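MJ fibrillarin homologue (Methanocaldococcus jannaschii, PDB 1FBN) probably methylates ribose 2'-hydroxyls of rRNA and tRNA with S-adenosyl-L-methionine, at sites chosen by a guide RNA within box C/D ribonucleoprotein particles. Local coordinates at residues I30-V36 with A117-N123; I72-I78 with I95-V101; A157-I161 with I199-F205; Y173-K179 with H220-I226. All coordinates share one frame; numbering follows the deposited sequence.

Contacts 2 and 4 belong to one mixed seven-stranded sheet, at parallel and antiparallel pairs whose centres lie 18 Å apart; I72 CD1 meets M175 SE at 4.1 Å. Contact 1 ties the loop 30-36, from the five-stranded antiparallel sheet, to the turn leading into edge strand 124-128, and it adjoins contact 2 through N123, whose ND2 reaches A96 O at 3.0 Å. Contact 3 packs two helices beside contact 4, centres 11 Å apart, where L160 CD2 lies 3.9 Å from I176 CB. The predicted S-adenosyl-L-methionine site lies near several of them: the side chain of K179 is about 4 Å from that of A152, and that of V36 about 6 Å from that of T87.

Contact 1 of 4, residues I30-V36 with A117-N123; sequences IVKGKKV and ACAEREN
Two irregular backbones meet here, V36 and A117 with CA atoms 5.4 Å apart at one end, V31 and E120 at the other, where a type I turn from C118 to R121 follows helix 108-117. V31 suits the bend because its two methyls serve two neighbours: CG1 rests on E120 CB, while CG2 lies over one face of the R121 guanidinium and touches R121 CG at 3.6 Å. I30 CD1 reaches the aliphatic part of R121 from another direction. The contact thereby joins the antiparallel sheet to the Rossmann-like methyltransferase fold, at the turn entering strand 124-128. R121 is extended from CG to NE, which carries its charge to D94, its salt-bridge partner; NH1 gives an in-plane bond to a water at 2.9 Å that also lies within bonding distance of V31 O and K34 O. The long K34 chain bends at chi4 (-57°), and NZ gives A117 O a hydrogen bond of 3.3 Å from above the carbonyl plane. V36 CG1 packs on A117 CB at 3.7 Å.

Contact 2 of 4, residues I72-I78 with I95-V101; sequences IKRDSKI and IADKGIV
R74 and A96 bring their backbones within 3.8 Å, CA to CA, in the close-packed half of this contact. R74 O accepts from K98 N at 2.8 Å in a well-bent hydrogen bond, 136° at the hydrogen. Beyond it the chains become parallel strands: S76 O takes I100 N, and I100 O takes I78 N in a much straighter bond of 167°. G99 suits its place because a CB would run into S76 O. On the buried side I72 CG2 meets I95 CG2 at 3.9 Å, and I78 CG1 lies alongside V101 CG1.

The outer side, toward K98 and D75, is more open to solvent. There R74 bends at chi3 (106°), and the D97 carboxylate stands nearly perpendicular over one face of its guanidinium: OD1 sits above the centre, and OD2 is 3.0 Å from R74 NH2. A leucine at R74 would probably leave the D97 charge without this mate. Strands 77-81 and 100-105 of a right-handed beta-alpha-beta unit pair here at their starts, beside the C-terminal end of helix 87-95. Since D97 OD2 lies well out of the guanidinium plane, no N-H points at it, and the salt bridge rests on charge alone.

Contact 3 of 4, residues A157-I161 with I199-F205; sequences AEILI and ILEAGGF
I161 reaches from helix 157-161 to the last turn of helix 199-203, the short segments running nearly parallel, 21° between their N-to-C directions, with axes 9.7 Å apart. From its CB, CG2 goes toward G203 O at 3.9 Å, whereas CG1 lies at the edge of the F205 ring and near G203 CA. CG1 stands anti to the carbonyl carbon (chi1 -68°), and chi2 stretches the chain onward, which delivers CD1 to the helix surface: it touches G203 CA and I199 O, each at 3.6 Å. Glycine suits position 203, since a CB there would collide with this methyl.

A157, small enough for close approach, sets CB against I199 CG2 at 3.9 Å and against L200 CD2. L160 CD2 is shared by L200 CD2, at 3.9 Å, and F205 CE2, at 3.8 Å, the two leucines crossing at about a right angle. Without the CD2 methyl, as with an alanine here, L200 and the F205 ring would probably lose the group they share. G204, with positive phi, ends helix 189-203 in a Schellman motif, and F205 begins the next strand. Both leucines touch I176, so the two helices cover one face of the central sheet, as in the Rossmann-like methyltransferase fold.

Contact 4 of 4, residues Y173-K179 with H220-I226; sequences YGMIAIK and HVMFVGI
G174 and G225 face each other as a hydrogen-bonded antiparallel pair, G174 N to G225 O at 2.8 Å with a reciprocal bond back. Glycine suits both, for the F205 ring lies against G174 CA and G225 O. I176 with F223 and I178 with V221 repeat the pairing, I178 N to V221 O nearly straight (177°). On one face I176 CG2 packs on F223 CB at 3.7 Å, and I178 CD1 comes obliquely to F223 CD2 at 3.6 Å. V221 CG1 lies over one face of that ring.

The opposite face carries A177, V224 and the selenomethionines M175 and M222; M222 SE lies 4.2 Å from A177 CB, small enough for this close pair, and M175 CE meets V224 CG2. K179 CB sits over the H220 ring face, 3.7 Å from its centroid, a CH-pi contact. With chi1 at 176° the extended K179 chain runs across the ring, bringing CG near H220 CE1. A hydrogen bond from ND1 to K218 O steadies H220.

Farther out, helix 189-203 covers I176, I178 and V221, strand 144-149 flanks 172-179, and strand 220-227, antiparallel between 172-179 and 205-212, is the reversed strand characteristic of the Rossmann-like class I methyltransferase sheet.

Contact 1 of 4, residues I30-V36 with A117-N123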
loop_
_atom_site.group_PDB
_atom_site.type_symbol
_atom_site.label_atom_id
_atom_site.label_comp_id
_atom_site.label_asym_id
_atom_site.label_seq_id
_atom_site.Cartn_x
_atom_site.Cartn_y
_atom_site.Cartn_z
ATOM N N ILE A 30 -5.055 15.387 -2.828
ATOM C CA ILE A 30 -4.164 16.255 -3.602
ATOM C C ILE A 30 -4.817 16.707 -4.923
ATOM O O ILE A 30 -4.218 17.446 -5.701
ATOM C CB ILE A 30 -2.776 15.615 -3.886
ATOM C CG1 ILE A 30 -2.928 14.309 -4.664
ATOM C CG2 ILE A 30 -2.003 15.429 -2.588
ATOM C CD1 ILE A 30 -1.617 13.754 -5.178
ATOM N N VAL A 31 -6.029 16.220 -5.182
ATOM C CA VAL A 31 -6.805 16.597 -6.370
ATOM C C VAL A 31 -8.231 16.844 -5.884
ATOM O O VAL A 31 -9.093 15.961 -5.936
ATOM C CB VAL A 31 -6.824 15.497 -7.461
ATOM C CG1 VAL A 31 -7.647 15.969 -8.661
ATOM C CG2 VAL A 31 -5.411 15.166 -7.902
ATOM N N LYS A 32 -8.464 18.056 -5.397
ATOM C CA LYS A 32 -9.762 18.438 -4.858
ATOM C C LYS A 32 -10.882 18.519 -5.889
ATOM O O LYS A 32 -10.661 18.866 -7.055
ATOM C CB LYS A 32 -9.619 19.733 -4.065
ATOM C CG LYS A 32 -8.483 19.631 -3.044
ATOM C CD LYS A 32 -8.341 20.834 -2.127
ATOM C CE LYS A 32 -8.056 22.121 -2.879
ATOM N NZ LYS A 32 -9.265 22.636 -3.593
ATOM N N GLY A 33 -12.079 18.145 -5.451
ATOM C CA GLY A 33 -13.238 18.154 -6.322
ATOM C C GLY A 33 -13.356 16.873 -7.124
ATOM O O GLY A 33 -14.118 16.807 -8.092
ATOM N N LYS A 34 -12.614 15.846 -6.720
ATOM C CA LYS A 34 -12.646 14.574 -7.427
ATOM C C LYS A 34 -12.752 13.366 -6.510
ATOM O O LYS A 34 -12.057 13.272 -5.496
ATOM C CB LYS A 34 -11.398 14.416 -8.306
ATOM C CG LYS A 34 -11.406 13.174 -9.206
ATOM C CD LYS A 34 -10.065 12.978 -9.911
ATOM C CE LYS A 34 -10.169 12.024 -11.098
ATOM N NZ LYS A 34 -10.711 10.687 -10.730
ATOM N N LYS A 35 -13.662 12.462 -6.858
ATOM C CA LYS A 35 -13.830 11.223 -6.121
ATOM C C LYS A 35 -13.260 10.135 -7.028
ATOM O O LYS A 35 -13.669 9.999 -8.185
ATOM C CB LYS A 35 -15.302 10.948 -5.810
ATOM C CG LYS A 35 -15.864 11.816 -4.701
ATOM C CD LYS A 35 -17.235 11.335 -4.265
ATOM C CE LYS A 35 -17.792 12.197 -3.142
ATOM N NZ LYS A 35 -19.086 11.662 -2.642
ATOM N N VAL A 36 -12.263 9.419 -6.522
ATOM C CA VAL A 36 -11.618 8.351 -7.277
ATOM C C VAL A 36 -12.521 7.126 -7.405
ATOM O O VAL A 36 -12.701 6.597 -8.504
ATOM C CB VAL A 36 -10.274 7.941 -6.620
ATOM C CG1 VAL A 36 -9.641 6.771 -7.368
ATOM C CG2 VAL A 36 -9.325 9.125 -6.599
ATOM N N ALA A 117 -8.452 6.741 -13.020
ATOM C CA ALA A 117 -8.730 7.004 -11.614
ATOM C C ALA A 117 -7.717 7.953 -10.974
ATOM O O ALA A 117 -8.086 8.802 -10.164
ATOM C CB ALA A 117 -8.781 5.701 -10.846
ATOM N N CYS A 118 -6.445 7.801 -11.328
ATOM C CA CYS A 118 -5.383 8.641 -10.772
ATOM C C CYS A 118 -4.985 9.753 -11.727
ATOM O O CYS A 118 -3.857 10.254 -11.692
ATOM C CB CYS A 118 -4.170 7.784 -10.406
ATOM S SG CYS A 118 -4.531 6.591 -9.105
ATOM N N ALA A 119 -5.960 10.163 -12.531
ATOM C CA ALA A 119 -5.821 11.206 -13.540
ATOM C C ALA A 119 -4.901 12.381 -13.205
ATOM O O ALA A 119 -3.781 12.466 -13.716
ATOM C CB ALA A 119 -7.206 11.723 -13.933
ATOM N N GLU A 120 -5.363 13.266 -12.329
ATOM C CA GLU A 120 -4.594 14.455 -11.980
ATOM C C GLU A 120 -3.541 14.329 -10.876
ATOM O O GLU A 120 -2.939 15.325 -10.478
ATOM C CB GLU A 120 -5.550 15.620 -11.703
ATOM C CG GLU A 120 -6.558 15.857 -12.838
ATOM C CD GLU A 120 -7.420 17.091 -12.633
ATOM O OE1 GLU A 120 -6.938 18.204 -12.935
ATOM O OE2 GLU A 120 -8.581 16.949 -12.186
ATOM N N ARG A 121 -3.322 13.111 -10.382
ATOM C CA ARG A 121 -2.313 12.873 -9.345
ATOM C C ARG A 121 -0.978 12.663 -10.048
ATOM O O ARG A 121 -0.571 11.539 -10.332
ATOM C CB ARG A 121 -2.689 11.662 -8.487
ATOM C CG ARG A 121 -3.862 11.941 -7.567
ATOM C CD ARG A 121 -4.220 10.763 -6.681
ATOM N NE ARG A 121 -4.919 11.214 -5.479
ATOM C CZ ARG A 121 -6.145 11.730 -5.467
ATOM N NH1 ARG A 121 -6.832 11.853 -6.596
ATOM N NH2 ARG A 121 -6.664 12.181 -4.331
ATOM N N GLU A 122 -0.304 13.771 -10.323
ATOM C CA GLU A 122 0.959 13.754 -11.042
ATOM C C GLU A 122 2.177 13.151 -10.357
ATOM O O GLU A 122 3.209 12.967 -11.003
ATOM C CB GLU A 122 1.254 15.146 -11.592
ATOM C CG GLU A 122 0.217 15.579 -12.620
ATOM C CD GLU A 122 0.435 16.984 -13.135
ATOM O OE1 GLU A 122 1.400 17.192 -13.906
ATOM O OE2 GLU A 122 -0.364 17.877 -12.778
ATOM N N ASN A 123 2.069 12.834 -9.065
ATOM C CA ASN A 123 3.185 12.213 -8.354
ATOM C C ASN A 123 3.161 10.690 -8.531
ATOM O O ASN A 123 4.024 9.976 -8.015
ATOM C CB ASN A 123 3.219 12.610 -6.872
ATOM C CG ASN A 123 1.947 12.266 -6.138
ATOM O OD1 ASN A 123 0.866 12.211 -6.728
ATOM N ND2 ASN A 123 2.063 12.056 -4.829
HETATM O O HOH W 1 -9.234 13.238 -5.619
#

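Contact 2 of 4, residues I72-I78 with I95-V101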
loop_
_atom_site.group_PDB
_atom_site.type_symbol
_atom_site.label_atom_id
_atom_site.label_comp_id
_atom_site.label_asym_id
_atom_site.label_seq_id
_atom_site.Cartn_x
_atom_site.Cartn_y
_atom_site.Cartn_z
ATOM N N ILE A 72 5.523 4.957 4.987
ATOM C CA ILE A 72 5.228 5.903 3.916
ATOM C C ILE A 72 5.031 7.302 4.493
ATOM O O ILE A 72 4.089 7.545 5.243
ATOM C CB ILE A 72 3.980 5.473 3.105
ATOM C CG1 ILE A 72 4.243 4.121 2.434
ATOM C CG2 ILE A 72 3.624 6.541 2.062
ATOM C CD1 ILE A 72 3.051 3.537 1.703
ATOM N N LYS A 73 5.941 8.207 4.143
ATOM C CA LYS A 73 5.904 9.591 4.611
ATOM C C LYS A 73 5.575 10.546 3.456
ATOM O O LYS A 73 5.386 10.111 2.318
ATOM C CB LYS A 73 7.260 9.965 5.219
ATOM C CG LYS A 73 7.771 9.016 6.294
ATOM C CD LYS A 73 6.950 9.093 7.568
ATOM C CE LYS A 73 7.581 8.265 8.681
ATOM N NZ LYS A 73 6.892 8.466 9.986
ATOM N N ARG A 74 5.540 11.847 3.748
ATOM C CA ARG A 74 5.227 12.866 2.743
ATOM C C ARG A 74 6.208 12.921 1.585
ATOM O O ARG A 74 5.805 13.113 0.439
ATOM C CB ARG A 74 5.140 14.260 3.373
ATOM C CG ARG A 74 3.927 14.486 4.249
ATOM C CD ARG A 74 3.996 15.840 4.936
ATOM N NE ARG A 74 3.077 16.822 4.364
ATOM C CZ ARG A 74 3.444 17.820 3.567
ATOM N NH1 ARG A 74 4.718 17.974 3.236
ATOM N NH2 ARG A 74 2.540 18.678 3.112
ATOM N N ASP A 75 7.493 12.763 1.884
ATOM C CA ASP A 75 8.531 12.823 0.857
ATOM C C ASP A 75 9.051 11.454 0.405
ATOM O O ASP A 75 10.099 11.364 -0.238
ATOM C CB ASP A 75 9.695 13.689 1.353
ATOM C CG ASP A 75 10.387 13.103 2.576
ATOM O OD1 ASP A 75 9.790 12.248 3.272
ATOM O OD2 ASP A 75 11.542 13.497 2.841
ATOM N N SER A 76 8.322 10.396 0.739
ATOM C CA SER A 76 8.733 9.044 0.369
ATOM C C SER A 76 8.588 8.751 -1.121
ATOM O O SER A 76 7.699 9.275 -1.794
ATOM C CB SER A 76 7.920 7.995 1.141
ATOM O OG SER A 76 8.163 8.043 2.532
ATOM N N LYS A 77 9.501 7.939 -1.635
ATOM C CA LYS A 77 9.446 7.510 -3.019
ATOM C C LYS A 77 9.098 6.042 -2.846
ATOM O O LYS A 77 9.788 5.309 -2.139
ATOM C CB LYS A 77 10.797 7.706 -3.706
ATOM C CG LYS A 77 11.194 9.175 -3.796
ATOM C CD LYS A 77 12.620 9.380 -4.282
ATOM C CE LYS A 77 12.751 9.154 -5.778
ATOM N NZ LYS A 77 14.122 9.500 -6.257
ATOM N N ILE A 78 7.951 5.645 -3.376
ATOM C CA ILE A 78 7.525 4.266 -3.232
ATOM C C ILE A 78 7.260 3.527 -4.536
ATOM O O ILE A 78 6.804 4.113 -5.530
ATOM C CB ILE A 78 6.308 4.115 -2.233
ATOM C CG1 ILE A 78 5.141 3.377 -2.890
ATOM C CG2 ILE A 78 5.871 5.468 -1.649
ATOM C CD1 ILE A 78 4.026 3.033 -1.939
ATOM N N ILE A 95 -0.801 10.859 0.723
ATOM C CA ILE A 95 0.149 10.817 1.833
ATOM C C ILE A 95 1.508 11.361 1.399
ATOM O O ILE A 95 2.027 12.305 1.991
ATOM C CB ILE A 95 0.328 9.369 2.361
ATOM C CG1 ILE A 95 -1.022 8.810 2.817
ATOM C CG2 ILE A 95 1.329 9.338 3.513
ATOM C CD1 ILE A 95 -1.045 7.305 2.951
ATOM N N ALA A 96 2.076 10.752 0.364
ATOM C CA ALA A 96 3.371 11.163 -0.161
ATOM C C ALA A 96 3.224 12.291 -1.193
ATOM O O ALA A 96 3.659 12.168 -2.343
ATOM C CB ALA A 96 4.079 9.969 -0.762
ATOM N N ASP A 97 2.623 13.398 -0.762
ATOM C CA ASP A 97 2.396 14.549 -1.631
ATOM C C ASP A 97 3.683 15.253 -2.058
ATOM O O ASP A 97 3.695 15.976 -3.055
ATOM C CB ASP A 97 1.417 15.536 -0.979
ATOM C CG ASP A 97 1.933 16.115 0.335
ATOM O OD1 ASP A 97 2.438 15.353 1.186
ATOM O OD2 ASP A 97 1.812 17.345 0.521
ATOM N N LYS A 98 4.757 15.036 -1.302
ATOM C CA LYS A 98 6.065 15.616 -1.608
ATOM C C LYS A 98 6.984 14.514 -2.160
ATOM O O LYS A 98 8.196 14.705 -2.289
ATOM C CB LYS A 98 6.697 16.212 -0.347
ATOM C CG LYS A 98 5.872 17.266 0.380
ATOM C CD LYS A 98 5.850 18.600 -0.347
ATOM C CE LYS A 98 4.769 18.650 -1.416
ATOM N NZ LYS A 98 4.794 19.930 -2.181
ATOM N N GLY A 99 6.396 13.357 -2.462
ATOM C CA GLY A 99 7.154 12.235 -2.985
ATOM C C GLY A 99 6.702 11.726 -4.344
ATOM O O GLY A 99 6.101 12.463 -5.131
ATOM N N ILE A 100 6.999 10.457 -4.620
ATOM C CA ILE A 100 6.655 9.824 -5.894
ATOM C C ILE A 100 6.198 8.386 -5.700
ATOM O O ILE A 100 6.674 7.685 -4.811
ATOM C CB ILE A 100 7.873 9.809 -6.866
ATOM C CG1 ILE A 100 8.260 11.234 -7.249
ATOM C CG2 ILE A 100 7.540 9.047 -8.141
ATOM C CD1 ILE A 100 9.467 11.308 -8.138
ATOM N N VAL A 101 5.264 7.959 -6.543
ATOM C CA VAL A 101 4.750 6.599 -6.505
ATOM C C VAL A 101 4.858 5.971 -7.893
ATOM O O VAL A 101 4.196 6.415 -8.835
ATOM C CB VAL A 101 3.275 6.553 -6.067
ATOM C CG1 VAL A 101 2.831 5.111 -5.909
ATOM C CG2 VAL A 101 3.088 7.315 -4.771
#

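Contact 3 of 4, residues A157-I161 with I199-F205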
loop_
_atom_site.group_PDB
_atom_site.type_symbol
_atom_site.label_atom_id
_atom_site.label_comp_id
_atom_site.label_asym_id
_atom_site.label_seq_id
_atom_site.Cartn_x
_atom_site.Cartn_y
_atom_site.Cartn_z
ATOM N N ALA A 157 6.542 -13.364 -2.636
ATOM C CA ALA A 157 7.641 -13.068 -1.719
ATOM C C ALA A 157 8.962 -12.847 -2.461
ATOM O O ALA A 157 9.638 -11.844 -2.226
ATOM C CB ALA A 157 7.792 -14.167 -0.663
ATOM N N GLU A 158 9.315 -13.755 -3.372
ATOM C CA GLU A 158 10.564 -13.609 -4.119
ATOM C C GLU A 158 10.523 -12.348 -4.979
ATOM O O GLU A 158 11.560 -11.738 -5.228
ATOM C CB GLU A 158 10.871 -14.846 -4.978
ATOM C CG GLU A 158 10.022 -14.982 -6.234
ATOM C CD GLU A 158 10.662 -15.867 -7.295
ATOM O OE1 GLU A 158 11.446 -15.334 -8.114
ATOM O OE2 GLU A 158 10.377 -17.086 -7.318
ATOM N N ILE A 159 9.327 -11.952 -5.412
ATOM C CA ILE A 159 9.179 -10.739 -6.215
ATOM C C ILE A 159 9.547 -9.518 -5.370
ATOM O O ILE A 159 10.227 -8.616 -5.856
ATOM C CB ILE A 159 7.741 -10.568 -6.791
ATOM C CG1 ILE A 159 7.490 -11.567 -7.924
ATOM C CG2 ILE A 159 7.544 -9.145 -7.324
ATOM C CD1 ILE A 159 6.086 -11.493 -8.494
ATOM N N LEU A 160 9.114 -9.496 -4.108
ATOM C CA LEU A 160 9.424 -8.378 -3.218
ATOM C C LEU A 160 10.926 -8.324 -2.982
ATOM O O LEU A 160 11.519 -7.247 -2.991
ATOM C CB LEU A 160 8.706 -8.523 -1.870
ATOM C CG LEU A 160 8.916 -7.395 -0.842
ATOM C CD1 LEU A 160 8.254 -6.110 -1.322
ATOM C CD2 LEU A 160 8.347 -7.788 0.509
ATOM N N ILE A 161 11.529 -9.497 -2.792
ATOM C CA ILE A 161 12.965 -9.617 -2.542
ATOM C C ILE A 161 13.761 -9.163 -3.754
ATOM O O ILE A 161 14.733 -8.425 -3.621
ATOM C CB ILE A 161 13.362 -11.073 -2.177
ATOM C CG1 ILE A 161 12.771 -11.453 -0.817
ATOM C CG2 ILE A 161 14.882 -11.229 -2.154
ATOM C CD1 ILE A 161 12.871 -12.927 -0.498
ATOM N N ILE A 199 10.742 -16.925 4.504
ATOM C CA ILE A 199 11.280 -16.628 3.175
ATOM C C ILE A 199 11.717 -15.165 3.093
ATOM O O ILE A 199 12.799 -14.862 2.590
ATOM C CB ILE A 199 10.244 -16.925 2.055
ATOM C CG1 ILE A 199 10.037 -18.436 1.927
ATOM C CG2 ILE A 199 10.696 -16.322 0.723
ATOM C CD1 ILE A 199 9.006 -18.834 0.890
ATOM N N LEU A 200 10.876 -14.267 3.602
ATOM C CA LEU A 200 11.185 -12.841 3.593
ATOM C C LEU A 200 12.410 -12.532 4.450
ATOM O O LEU A 200 13.275 -11.757 4.040
ATOM C CB LEU A 200 9.987 -12.023 4.081
ATOM C CG LEU A 200 8.764 -12.013 3.158
ATOM C CD1 LEU A 200 7.618 -11.289 3.832
ATOM C CD2 LEU A 200 9.117 -11.359 1.828
ATOM N N GLU A 201 12.484 -13.146 5.631
ATOM C CA GLU A 201 13.610 -12.929 6.538
ATOM C C GLU A 201 14.904 -13.471 5.944
ATOM O O GLU A 201 15.950 -12.829 6.032
ATOM C CB GLU A 201 13.327 -13.534 7.919
ATOM C CG GLU A 201 12.178 -12.835 8.640
ATOM C CD GLU A 201 11.932 -13.344 10.051
ATOM O OE1 GLU A 201 11.748 -14.568 10.232
ATOM O OE2 GLU A 201 11.893 -12.503 10.978
ATOM N N ALA A 202 14.817 -14.633 5.300
ATOM C CA ALA A 202 15.973 -15.250 4.656
ATOM C C ALA A 202 16.404 -14.380 3.471
ATOM O O ALA A 202 17.582 -14.339 3.111
ATOM C CB ALA A 202 15.618 -16.650 4.181
ATOM N N GLY A 203 15.437 -13.660 2.902
ATOM C CA GLY A 203 15.695 -12.791 1.767
ATOM C C GLY A 203 16.359 -11.465 2.095
ATOM O O GLY A 203 16.858 -10.788 1.195
ATOM N N GLY A 204 16.340 -11.073 3.366
ATOM C CA GLY A 204 16.973 -9.825 3.755
ATOM C C GLY A 204 16.110 -8.856 4.540
ATOM O O GLY A 204 16.520 -7.724 4.787
ATOM N N PHE A 205 14.915 -9.289 4.931
ATOM C CA PHE A 205 14.002 -8.447 5.698
ATOM C C PHE A 205 13.947 -8.799 7.179
ATOM O O PHE A 205 14.099 -9.957 7.557
ATOM C CB PHE A 205 12.575 -8.562 5.147
ATOM C CG PHE A 205 12.336 -7.777 3.896
ATOM C CD1 PHE A 205 12.156 -6.397 3.952
ATOM C CD2 PHE A 205 12.254 -8.418 2.664
ATOM C CE1 PHE A 205 11.896 -5.664 2.800
ATOM C CE2 PHE A 205 11.994 -7.696 1.499
ATOM C CZ PHE A 205 11.813 -6.314 1.569
#

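Contact 4 of 4, residues Y173-K179 with H220-I226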
loop_
_atom_site.group_PDB
_atom_site.type_symbol
_atom_site.label_atom_id
_atom_site.label_comp_id
_atom_site.label_asym_id
_atom_site.label_seq_id
_atom_site.Cartn_x
_atom_site.Cartn_y
_atom_site.Cartn_z
ATOM N N TYR A 173 11.770 0.172 3.716
ATOM C CA TYR A 173 10.751 -0.787 4.126
ATOM C C TYR A 173 10.004 -1.499 3.011
ATOM O O TYR A 173 9.750 -0.935 1.941
ATOM C CB TYR A 173 9.708 -0.101 5.013
ATOM C CG TYR A 173 10.213 0.332 6.361
ATOM C CD1 TYR A 173 10.994 1.478 6.498
ATOM C CD2 TYR A 173 9.911 -0.400 7.502
ATOM C CE1 TYR A 173 11.466 1.884 7.741
ATOM C CE2 TYR A 173 10.376 -0.001 8.755
ATOM C CZ TYR A 173 11.156 1.138 8.862
ATOM O OH TYR A 173 11.654 1.514 10.085
ATOM N N GLY A 174 9.610 -2.733 3.315
ATOM C CA GLY A 174 8.840 -3.533 2.388
ATOM C C GLY A 174 7.494 -3.815 3.033
ATOM O O GLY A 174 7.438 -4.258 4.184
HETATM N N MSE A 175 6.414 -3.466 2.335
HETATM C CA MSE A 175 5.056 -3.707 2.819
HETATM C C MSE A 175 4.434 -4.698 1.839
HETATM O O MSE A 175 4.396 -4.439 0.640
HETATM C CB MSE A 175 4.236 -2.408 2.836
HETATM C CG MSE A 175 4.783 -1.317 3.744
HETATM SE SE MSE A 175 3.692 0.129 3.867
HETATM C CE MSE A 175 2.588 -0.405 5.168
ATOM N N ILE A 176 3.976 -5.841 2.337
ATOM C CA ILE A 176 3.386 -6.842 1.455
ATOM C C ILE A 176 2.127 -7.499 2.025
ATOM O O ILE A 176 2.127 -8.025 3.144
ATOM C CB ILE A 176 4.443 -7.929 1.057
ATOM C CG1 ILE A 176 3.867 -8.898 0.019
ATOM C CG2 ILE A 176 4.934 -8.688 2.289
ATOM C CD1 ILE A 176 4.861 -9.922 -0.481
ATOM N N ALA A 177 1.039 -7.406 1.264
ATOM C CA ALA A 177 -0.235 -8.004 1.645
ATOM C C ALA A 177 -0.250 -9.404 1.041
ATOM O O ALA A 177 -0.269 -9.562 -0.177
ATOM C CB ALA A 177 -1.395 -7.177 1.101
ATOM N N ILE A 178 -0.225 -10.418 1.898
ATOM C CA ILE A 178 -0.199 -11.800 1.443
ATOM C C ILE A 178 -1.506 -12.571 1.614
ATOM O O ILE A 178 -2.059 -12.661 2.712
ATOM C CB ILE A 178 0.936 -12.584 2.141
ATOM C CG1 ILE A 178 2.283 -11.904 1.876
ATOM C CG2 ILE A 178 0.964 -14.030 1.651
ATOM C CD1 ILE A 178 3.483 -12.645 2.445
ATOM N N LYS A 179 -2.000 -13.104 0.498
ATOM C CA LYS A 179 -3.207 -13.921 0.476
ATOM C C LYS A 179 -2.690 -15.360 0.554
ATOM O O LYS A 179 -2.109 -15.869 -0.408
ATOM C CB LYS A 179 -3.966 -13.712 -0.835
ATOM C CG LYS A 179 -5.181 -14.605 -0.988
ATOM C CD LYS A 179 -5.864 -14.393 -2.325
ATOM C CE LYS A 179 -7.039 -15.339 -2.493
ATOM N NZ LYS A 179 -7.727 -15.114 -3.790
ATOM N N HIS A 220 -5.648 -13.099 4.904
ATOM C CA HIS A 220 -4.739 -12.101 4.344
ATOM C C HIS A 220 -3.997 -11.464 5.515
ATOM O O HIS A 220 -4.612 -11.117 6.530
ATOM C CB HIS A 220 -5.507 -10.988 3.625
ATOM C CG HIS A 220 -5.852 -11.290 2.202
ATOM N ND1 HIS A 220 -6.807 -12.217 1.844
ATOM C CD2 HIS A 220 -5.405 -10.746 1.045
ATOM C CE1 HIS A 220 -6.937 -12.227 0.530
ATOM N NE2 HIS A 220 -6.096 -11.344 0.022
ATOM N N VAL A 221 -2.684 -11.305 5.369
ATOM C CA VAL A 221 -1.855 -10.686 6.406
ATOM C C VAL A 221 -0.898 -9.677 5.782
ATOM O O VAL A 221 -0.258 -9.967 4.773
ATOM C CB VAL A 221 -1.015 -11.736 7.182
ATOM C CG1 VAL A 221 -0.013 -11.047 8.092
ATOM C CG2 VAL A 221 -1.920 -12.637 8.004
HETATM N N MSE A 222 -0.837 -8.482 6.364
HETATM C CA MSE A 222 0.061 -7.433 5.891
HETATM C C MSE A 222 1.375 -7.540 6.667
HETATM O O MSE A 222 1.393 -7.453 7.896
HETATM C CB MSE A 222 -0.566 -6.044 6.106
HETATM C CG MSE A 222 0.294 -4.850 5.670
HETATM SE SE MSE A 222 0.495 -4.655 3.876
HETATM C CE MSE A 222 -0.953 -3.742 3.496
ATOM N N PHE A 223 2.462 -7.792 5.951
ATOM C CA PHE A 223 3.782 -7.879 6.564
ATOM C C PHE A 223 4.547 -6.590 6.276
ATOM O O PHE A 223 4.410 -6.000 5.201
ATOM C CB PHE A 223 4.584 -9.062 5.995
ATOM C CG PHE A 223 4.116 -10.410 6.469
ATOM C CD1 PHE A 223 4.589 -10.944 7.667
ATOM C CD2 PHE A 223 3.220 -11.157 5.709
ATOM C CE1 PHE A 223 4.177 -12.203 8.103
ATOM C CE2 PHE A 223 2.800 -12.420 6.136
ATOM C CZ PHE A 223 3.281 -12.943 7.335
ATOM N N VAL A 224 5.306 -6.133 7.267
ATOM C CA VAL A 224 6.134 -4.944 7.120
ATOM C C VAL A 224 7.520 -5.330 7.624
ATOM O O VAL A 224 7.660 -5.915 8.700
ATOM C CB VAL A 224 5.601 -3.744 7.934
ATOM C CG1 VAL A 224 6.529 -2.550 7.767
ATOM C CG2 VAL A 224 4.190 -3.371 7.483
ATOM N N GLY A 225 8.538 -5.047 6.820
ATOM C CA GLY A 225 9.893 -5.380 7.216
ATOM C C GLY A 225 10.906 -4.349 6.768
ATOM O O GLY A 225 10.682 -3.636 5.788
ATOM N N ILE A 226 11.993 -4.230 7.526
ATOM C CA ILE A 226 13.065 -3.294 7.190
ATOM C C ILE A 226 14.088 -4.044 6.350
ATOM O O ILE A 226 14.494 -5.153 6.702
ATOM C CB ILE A 226 13.770 -2.728 8.444
ATOM C CG1 ILE A 226 12.758 -2.018 9.336
ATOM C CG2 ILE A 226 14.862 -1.743 8.036
ATOM C CD1 ILE A 226 13.382 -1.188 10.450
#